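Local coordinates for protein multicopper oxidase (Uncultured bacterium, PDB 4E9X) that probably oxidises reducing substrates at a mononuclear copper site and passes the electrons to a second copper centre where dioxygen is reduced, at residues V109-H112 with V113-G117; A95-I98 with G99-Y103; K173-P176 with L177-P180. All blocks are in the same frame, centred on the assembly; numbering follows the deposited sequence.

Interaction 1. Residues V109-H112 with V113-G117. With CU (copper (II) ion), chain D.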
loop_
_atom_site.group_PDB
_atom_site.type_symbol
_atom_site.label_atom_id
_atom_site.label_comp_id
_atom_site.label_asym_id
_atom_site.label_seq_id
_atom_site.Cartn_x
_atom_site.Cartn_y
_atom_site.Cartn_z
ATOM N N VAL A 109 -10.658 9.600 16.097
ATOM C CA VAL A 109 -10.862 8.856 14.851
ATOM C C VAL A 109 -10.335 7.430 14.824
ATOM O O VAL A 109 -10.925 6.580 14.156
ATOM C CB VAL A 109 -10.272 9.616 13.641
ATOM C CG1 VAL A 109 -10.882 11.022 13.647
ATOM C CG2 VAL A 109 -8.770 9.656 13.578
ATOM N N ASN A 110 -9.220 7.169 15.508
ATOM C CA ASN A 110 -8.686 5.804 15.545
ATOM C C ASN A 110 -9.747 4.832 16.009
ATOM O O ASN A 110 -9.837 3.720 15.492
ATOM C CB ASN A 110 -7.421 5.734 16.416
ATOM C CG ASN A 110 -7.624 6.156 17.850
ATOM O OD1 ASN A 110 -7.958 7.329 18.086
ATOM N ND2 ASN A 110 -7.494 5.239 18.773
ATOM N N GLU A 111 -10.579 5.240 16.974
ATOM C CA GLU A 111 -11.642 4.366 17.436
ATOM C C GLU A 111 -12.914 4.592 16.654
ATOM O O GLU A 111 -13.562 3.634 16.174
ATOM C CB GLU A 111 -11.905 4.587 18.946
ATOM C CG GLU A 111 -13.026 3.677 19.435
ATOM C CD GLU A 111 -13.654 3.993 20.769
ATOM O OE1 GLU A 111 -13.134 4.859 21.500
ATOM O OE2 GLU A 111 -14.711 3.341 21.047
ATOM N N HIS A 112 -13.381 5.858 16.526
ATOM C CA HIS A 112 -14.710 6.099 15.986
ATOM C C HIS A 112 -14.802 5.690 14.516
ATOM O O HIS A 112 -15.819 5.119 14.109
ATOM C CB HIS A 112 -15.104 7.579 16.214
ATOM C CG HIS A 112 -15.429 7.891 17.651
ATOM N ND1 HIS A 112 -16.171 9.024 17.982
ATOM C CD2 HIS A 112 -15.071 7.255 18.798
ATOM C CE1 HIS A 112 -16.279 9.060 19.305
ATOM N NE2 HIS A 112 -15.632 8.019 19.808
ATOM N N VAL A 113 -13.770 6.039 13.729
ATOM C CA VAL A 113 -13.738 5.671 12.325
ATOM C C VAL A 113 -13.173 4.271 12.200
ATOM O O VAL A 113 -13.669 3.470 11.400
ATOM C CB VAL A 113 -12.959 6.683 11.454
ATOM C CG1 VAL A 113 -12.932 6.245 10.007
ATOM C CG2 VAL A 113 -13.609 8.069 11.615
ATOM N N GLY A 114 -12.187 3.917 13.009
ATOM C CA GLY A 114 -11.544 2.591 12.854
ATOM C C GLY A 114 -12.473 1.433 13.225
ATOM O O GLY A 114 -12.463 0.405 12.508
ATOM N N VAL A 115 -13.250 1.565 14.319
ATOM C CA VAL A 115 -14.116 0.410 14.741
ATOM C C VAL A 115 -15.530 0.802 15.086
ATOM O O VAL A 115 -16.253 -0.154 15.412
ATOM C CB VAL A 115 -13.498 -0.405 15.891
ATOM C CG1 VAL A 115 -12.116 -0.964 15.458
ATOM C CG2 VAL A 115 -13.312 0.363 17.216
ATOM N N ARG A 116 -15.973 2.072 15.046
ATOM C CA ARG A 116 -17.335 2.364 15.475
ATOM C C ARG A 116 -18.227 2.772 14.316
ATOM O O ARG A 116 -19.344 3.232 14.538
ATOM C CB ARG A 116 -17.364 3.433 16.578
ATOM C CG ARG A 116 -16.591 3.037 17.825
ATOM C CD ARG A 116 -17.155 1.819 18.570
ATOM N NE ARG A 116 -16.140 1.472 19.605
ATOM C CZ ARG A 116 -16.063 0.271 20.140
ATOM N NH1 ARG A 116 -16.944 -0.720 19.870
ATOM N NH2 ARG A 116 -15.071 0.018 21.006
ATOM N N GLY A 117 -17.790 2.532 13.087
ATOM C CA GLY A 117 -18.667 2.621 11.948
ATOM C C GLY A 117 -19.119 4.021 11.598
ATOM O O GLY A 117 -20.114 4.181 10.911
HETATM CU CU CU D . -17.255 10.190 16.768
#
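The backbone from Val109 to Val115 coils into one short helix, in which Val109 O accepts from both Val113 N at 2.9 Å and Gly114 N at 3.2 Å. Farther along, Val115 N donates to Glu111 O over 2.8 Å. Arg116 N makes a weak bond to His112 O. Gly114 CA lies 3.3 Å from Asn110 O in a CA-H...O contact.

Glu111 and Arg116 form a buried salt bridge. The Glu111 chain is extended, with CG anti to the backbone N (chi1 180°). Arg116 bends at chi2 (-64°), which folds its chain back past Glu111 O. The anti lone pair of Glu111 OE2 meets Arg116 NE at 2.8 Å, at the guanidinium edge and slightly tilted out of its plane. Arg116 NH2 adds a weak bond to the same oxygen. Both bonds of the pair therefore go to OE2. The carboxylate and guanidinium planes stand 78° apart. Val115 CG2 lies over a guanidinium face, offset toward its rim. Val113 CG2 rests 4.2 Å from Val109 CB.

His112 points in a different direction, to the copper. Its ND1 binds the metal at 2.0 Å, in a site shared with His57, Cys105 and Met118, the ligand set of a type 1 copper. Gly156 N also donates to Glu111 OE2, and Arg116 is bonded to the carbonyls of Lys24, Val151 and Glu157. The helix sits against strand 21-28 through Tyr23 and Phe26, and Val109 and Val113 pack on Val259 and Asp256 of the second subunit.

Interaction 2. Residues A95-I98 with G99-Y103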
loop_
_atom_site.group_PDB
_atom_site.type_symbol
_atom_site.label_atom_id
_atom_site.label_comp_id
_atom_site.label_asym_id
_atom_site.label_seq_id
_atom_site.Cartn_x
_atom_site.Cartn_y
_atom_site.Cartn_z
ATOM N N ALA A 95 -21.353 21.766 -2.928
ATOM C CA ALA A 95 -20.775 20.570 -3.490
ATOM C C ALA A 95 -20.071 20.874 -4.812
ATOM O O ALA A 95 -20.515 20.379 -5.856
ATOM C CB ALA A 95 -21.914 19.559 -3.704
ATOM N N ASP A 96 -18.993 21.648 -4.766
ATOM C CA ASP A 96 -18.332 22.044 -5.998
ATOM C C ASP A 96 -17.278 21.022 -6.370
ATOM O O ASP A 96 -16.757 21.098 -7.478
ATOM C CB ASP A 96 -17.734 23.437 -5.948
ATOM C CG ASP A 96 -16.898 23.772 -4.765
ATOM O OD1 ASP A 96 -16.468 22.896 -4.002
ATOM O OD2 ASP A 96 -16.662 24.999 -4.582
ATOM N N ARG A 97 -16.938 20.090 -5.532
ATOM C CA ARG A 97 -15.977 19.009 -5.834
ATOM C C ARG A 97 -16.742 17.759 -6.245
ATOM O O ARG A 97 -17.557 17.279 -5.474
ATOM C CB ARG A 97 -15.073 18.746 -4.603
ATOM C CG ARG A 97 -14.280 17.378 -4.753
ATOM C CD ARG A 97 -13.269 17.432 -5.858
ATOM N NE ARG A 97 -12.102 16.644 -5.455
ATOM C CZ ARG A 97 -12.050 15.324 -5.372
ATOM N NH1 ARG A 97 -13.073 14.545 -5.678
ATOM N NH2 ARG A 97 -10.902 14.787 -4.985
ATOM N N ILE A 98 -16.498 17.260 -7.445
ATOM C CA ILE A 98 -17.280 16.136 -7.941
ATOM C C ILE A 98 -16.725 14.814 -7.435
ATOM O O ILE A 98 -15.585 14.653 -7.011
ATOM C CB ILE A 98 -17.255 16.180 -9.486
ATOM C CG1 ILE A 98 -15.843 15.961 -10.070
ATOM C CG2 ILE A 98 -17.856 17.468 -10.006
ATOM C CD1 ILE A 98 -15.709 16.023 -11.581
ATOM N N GLY A 99 -17.588 13.802 -7.592
ATOM C CA GLY A 99 -17.148 12.398 -7.570
ATOM C C GLY A 99 -17.517 11.651 -6.313
ATOM O O GLY A 99 -18.376 12.049 -5.506
ATOM N N THR A 100 -16.782 10.549 -6.108
ATOM C CA THR A 100 -16.961 9.713 -4.961
ATOM C C THR A 100 -16.267 10.330 -3.740
ATOM O O THR A 100 -15.033 10.237 -3.599
ATOM C CB THR A 100 -16.336 8.333 -5.213
ATOM O OG1 THR A 100 -16.875 7.815 -6.438
ATOM C CG2 THR A 100 -16.653 7.370 -4.076
ATOM N N LEU A 101 -17.080 10.931 -2.875
ATOM C CA LEU A 101 -16.583 11.479 -1.613
ATOM C C LEU A 101 -17.139 10.659 -0.462
ATOM O O LEU A 101 -17.864 9.656 -0.675
ATOM C CB LEU A 101 -17.016 12.957 -1.459
ATOM C CG LEU A 101 -16.843 13.807 -2.726
ATOM C CD1 LEU A 101 -17.199 15.268 -2.426
ATOM C CD2 LEU A 101 -15.458 13.736 -3.299
ATOM N N TRP A 102 -16.825 11.040 0.770
ATOM C CA TRP A 102 -17.407 10.316 1.916
ATOM C C TRP A 102 -17.399 11.230 3.120
ATOM O O TRP A 102 -16.879 12.331 3.049
ATOM C CB TRP A 102 -16.690 9.020 2.167
ATOM C CG TRP A 102 -15.237 8.999 2.556
ATOM C CD1 TRP A 102 -14.188 9.556 1.893
ATOM C CD2 TRP A 102 -14.706 8.330 3.712
ATOM N NE1 TRP A 102 -13.014 9.270 2.595
ATOM C CE2 TRP A 102 -13.306 8.528 3.705
ATOM C CE3 TRP A 102 -15.259 7.570 4.764
ATOM C CZ2 TRP A 102 -12.492 7.999 4.713
ATOM C CZ3 TRP A 102 -14.453 7.051 5.757
ATOM C CH2 TRP A 102 -13.056 7.272 5.731
ATOM N N TYR A 103 -17.988 10.769 4.202
ATOM C CA TYR A 103 -18.082 11.624 5.381
ATOM C C TYR A 103 -17.801 10.702 6.571
ATOM O O TYR A 103 -18.094 9.490 6.533
ATOM C CB TYR A 103 -19.430 12.397 5.473
ATOM C CG TYR A 103 -20.619 11.452 5.618
ATOM C CD1 TYR A 103 -21.056 11.013 6.865
ATOM C CD2 TYR A 103 -21.296 11.005 4.488
ATOM C CE1 TYR A 103 -22.141 10.148 6.988
ATOM C CE2 TYR A 103 -22.391 10.122 4.580
ATOM C CZ TYR A 103 -22.779 9.715 5.819
ATOM O OH TYR A 103 -23.850 8.842 5.989
#
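Leu101 lays its CD2 methyl against the guanidinium end of Arg97, 3.5 Å from Arg97 NH1. The contact lies in a cupredoxin-type beta domain, where the chain leaves strand 88-94, rounds a loop and enters strand 101-104 of another sheet. The two side chains slant across one another. CD2 of Leu101 is also near the Arg97 aliphatic part, 4.1 Å from Arg97 CG. The second methyl, Leu101 CD1, lies 3.7 Å from Arg97 O. Leu101 thus fills the inside of the bend on both branches.

Arg97 reaches this place by folding. Its CG is anti to the backbone N (chi1 166°), and the chain then bends at chi2 and chi3, which brings NH1 round to the carbonyl of Ile98. Besides its bond within the loop, Arg97 NH1 donates to Asp216 O, and Arg97 NE makes a salt bridge with Asp209 of the second subunit. The loop is therefore tied to a subunit boundary.

Gly99, just before the corner at Thr100, has a positive phi of 106°. A CB there would run into Ile98 O. Beyond Leu101, the ring of Trp102 meets those of the copper ligands His62 and His104. The bend itself is pinned by Arg97 NH1, which bonds Ile98 O at 2.8 Å, in the guanidinium plane and almost in line with the C=O bond.

Interaction 3. Residues K173-P176 with L177-P180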
loop_
_atom_site.group_PDB
_atom_site.type_symbol
_atom_site.label_atom_id
_atom_site.label_comp_id
_atom_site.label_asym_id
_atom_site.label_seq_id
_atom_site.Cartn_x
_atom_site.Cartn_y
_atom_site.Cartn_z
ATOM N N LYS A 173 -20.221 -5.957 6.748
ATOM C CA LYS A 173 -20.468 -7.389 6.933
ATOM C C LYS A 173 -19.262 -8.174 6.432
ATOM O O LYS A 173 -18.569 -7.817 5.488
ATOM C CB LYS A 173 -21.781 -7.815 6.245
ATOM C CG LYS A 173 -22.938 -6.846 6.537
ATOM C CD LYS A 173 -24.345 -7.399 6.435
ATOM C CE LYS A 173 -25.387 -6.274 6.393
ATOM N NZ LYS A 173 -25.601 -5.709 7.760
ATOM N N SER A 174 -19.059 -9.293 7.127
ATOM C CA SER A 174 -18.044 -10.294 6.816
ATOM C C SER A 174 -18.708 -11.527 6.182
ATOM O O SER A 174 -19.727 -12.012 6.715
ATOM C CB SER A 174 -17.353 -10.642 8.139
ATOM O OG SER A 174 -16.443 -11.754 8.016
ATOM N N PHE A 175 -18.167 -12.018 5.073
ATOM C CA PHE A 175 -18.669 -13.211 4.435
ATOM C C PHE A 175 -18.833 -14.324 5.464
ATOM O O PHE A 175 -17.905 -14.544 6.256
ATOM C CB PHE A 175 -17.650 -13.629 3.354
ATOM C CG PHE A 175 -18.138 -14.866 2.588
ATOM C CD1 PHE A 175 -18.924 -14.721 1.451
ATOM C CD2 PHE A 175 -17.814 -16.138 3.013
ATOM C CE1 PHE A 175 -19.404 -15.849 0.774
ATOM C CE2 PHE A 175 -18.301 -17.247 2.349
ATOM C CZ PHE A 175 -19.104 -17.122 1.230
ATOM N N PRO A 176 -19.924 -15.103 5.484
ATOM C CA PRO A 176 -20.996 -15.152 4.478
ATOM C C PRO A 176 -22.156 -14.184 4.605
ATOM O O PRO A 176 -23.129 -14.322 3.864
ATOM C CB PRO A 176 -21.563 -16.567 4.698
ATOM C CG PRO A 176 -21.447 -16.736 6.182
ATOM C CD PRO A 176 -20.060 -16.144 6.511
ATOM N N LEU A 177 -22.037 -13.226 5.512
ATOM C CA LEU A 177 -23.122 -12.253 5.766
ATOM C C LEU A 177 -23.117 -11.108 4.780
ATOM O O LEU A 177 -24.028 -10.266 4.804
ATOM C CB LEU A 177 -23.083 -11.728 7.194
ATOM C CG LEU A 177 -23.260 -12.802 8.286
ATOM C CD1 LEU A 177 -23.317 -12.134 9.664
ATOM C CD2 LEU A 177 -24.483 -13.667 8.002
ATOM N N THR A 178 -22.128 -11.023 3.911
ATOM C CA THR A 178 -22.181 -10.108 2.772
ATOM C C THR A 178 -23.257 -10.601 1.804
ATOM O O THR A 178 -23.930 -11.599 2.032
ATOM C CB THR A 178 -20.793 -10.047 2.108
ATOM O OG1 THR A 178 -20.439 -11.411 1.891
ATOM C CG2 THR A 178 -19.739 -9.431 2.996
ATOM N N GLN A 179 -23.428 -9.878 0.702
ATOM C CA GLN A 179 -24.449 -10.221 -0.311
ATOM C C GLN A 179 -23.769 -10.263 -1.678
ATOM O O GLN A 179 -22.780 -9.539 -1.908
ATOM C CB GLN A 179 -25.532 -9.127 -0.346
ATOM C CG GLN A 179 -26.349 -9.117 0.941
ATOM C CD GLN A 179 -27.475 -10.122 0.896
ATOM O OE1 GLN A 179 -27.807 -10.618 -0.174
ATOM N NE2 GLN A 179 -28.019 -10.407 2.069
ATOM N N PRO A 180 -24.321 -11.028 -2.581
ATOM C CA PRO A 180 -23.791 -11.072 -3.941
ATOM C C PRO A 180 -24.066 -9.796 -4.695
ATOM O O PRO A 180 -25.000 -9.031 -4.418
ATOM C CB PRO A 180 -24.597 -12.244 -4.596
ATOM C CG PRO A 180 -25.885 -12.322 -3.789
ATOM C CD PRO A 180 -25.471 -11.940 -2.376
#
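One backbone hydrogen bond closes the turn: Leu177 N donates to Ser174 O at 2.9 Å. Phe175 and Pro176 occupy the two corners, and the peptide between them is cis.

The Phe175 ring carries Pro176 CB over the centre of one face, 4.0 Å above it. Phe175 CG is anti to the backbone N (chi1 -178°), and this turns the ring so that its face lies against the proline. Thr178 comes to the Phe175 ring obliquely, its OG1 3.7 Å from Phe175 CD1.

The remaining contacts are van der Waals, between side chains and carbonyl oxygens. Thr178 CG2 presses on Lys173 O at 3.2 Å. In one of two modelled conformers, Lys173 CD lies 3.3 Å from Leu177 O, and the chain then leads away to Gly312 O, which NZ bonds. Leu177 CB sits 3.4 Å from Ser174 O, the acceptor that closes the turn.

The polar ends of two side chains look elsewhere. Thr178 OG1 is bonded to Ile270 O and Ser174 OG to Gly268 N, which joins the loop to strand 270-275 and the residues before it. Replacing Thr178 by an alanine would probably leave Ile270 O without this mate and open a gap beside Lys173 O and the Phe175 ring.

Pro176 O accepts from Trp286 NE1 and Lys289 NZ. The cis bond and the backbone angles define a type VIa beta turn, with an aromatic residue packed on its cis-proline.

In the fold
The three contacts follow in series along the chain, and none nests in or crosses another. From the N terminus, interaction 2 comes first, where the loop after strand 88-94 turns into strand 101-104 and so joins two sheets of the first cupredoxin-type domain. The copper ligands His104 and Cys105, and His106 of the oxygen pocket, come next. Interaction 1 then coils the chain at helix 109-115, ahead of strand 119-125, and brings the copper ligand His112 against strand 21-28. Interaction 3 belongs to the second domain. It closes a turn between strands 167-170 and 181-183 and joins that loop to strand 270-275. Its centre lies about 27 Å from that of interaction 2, across the chain's centre.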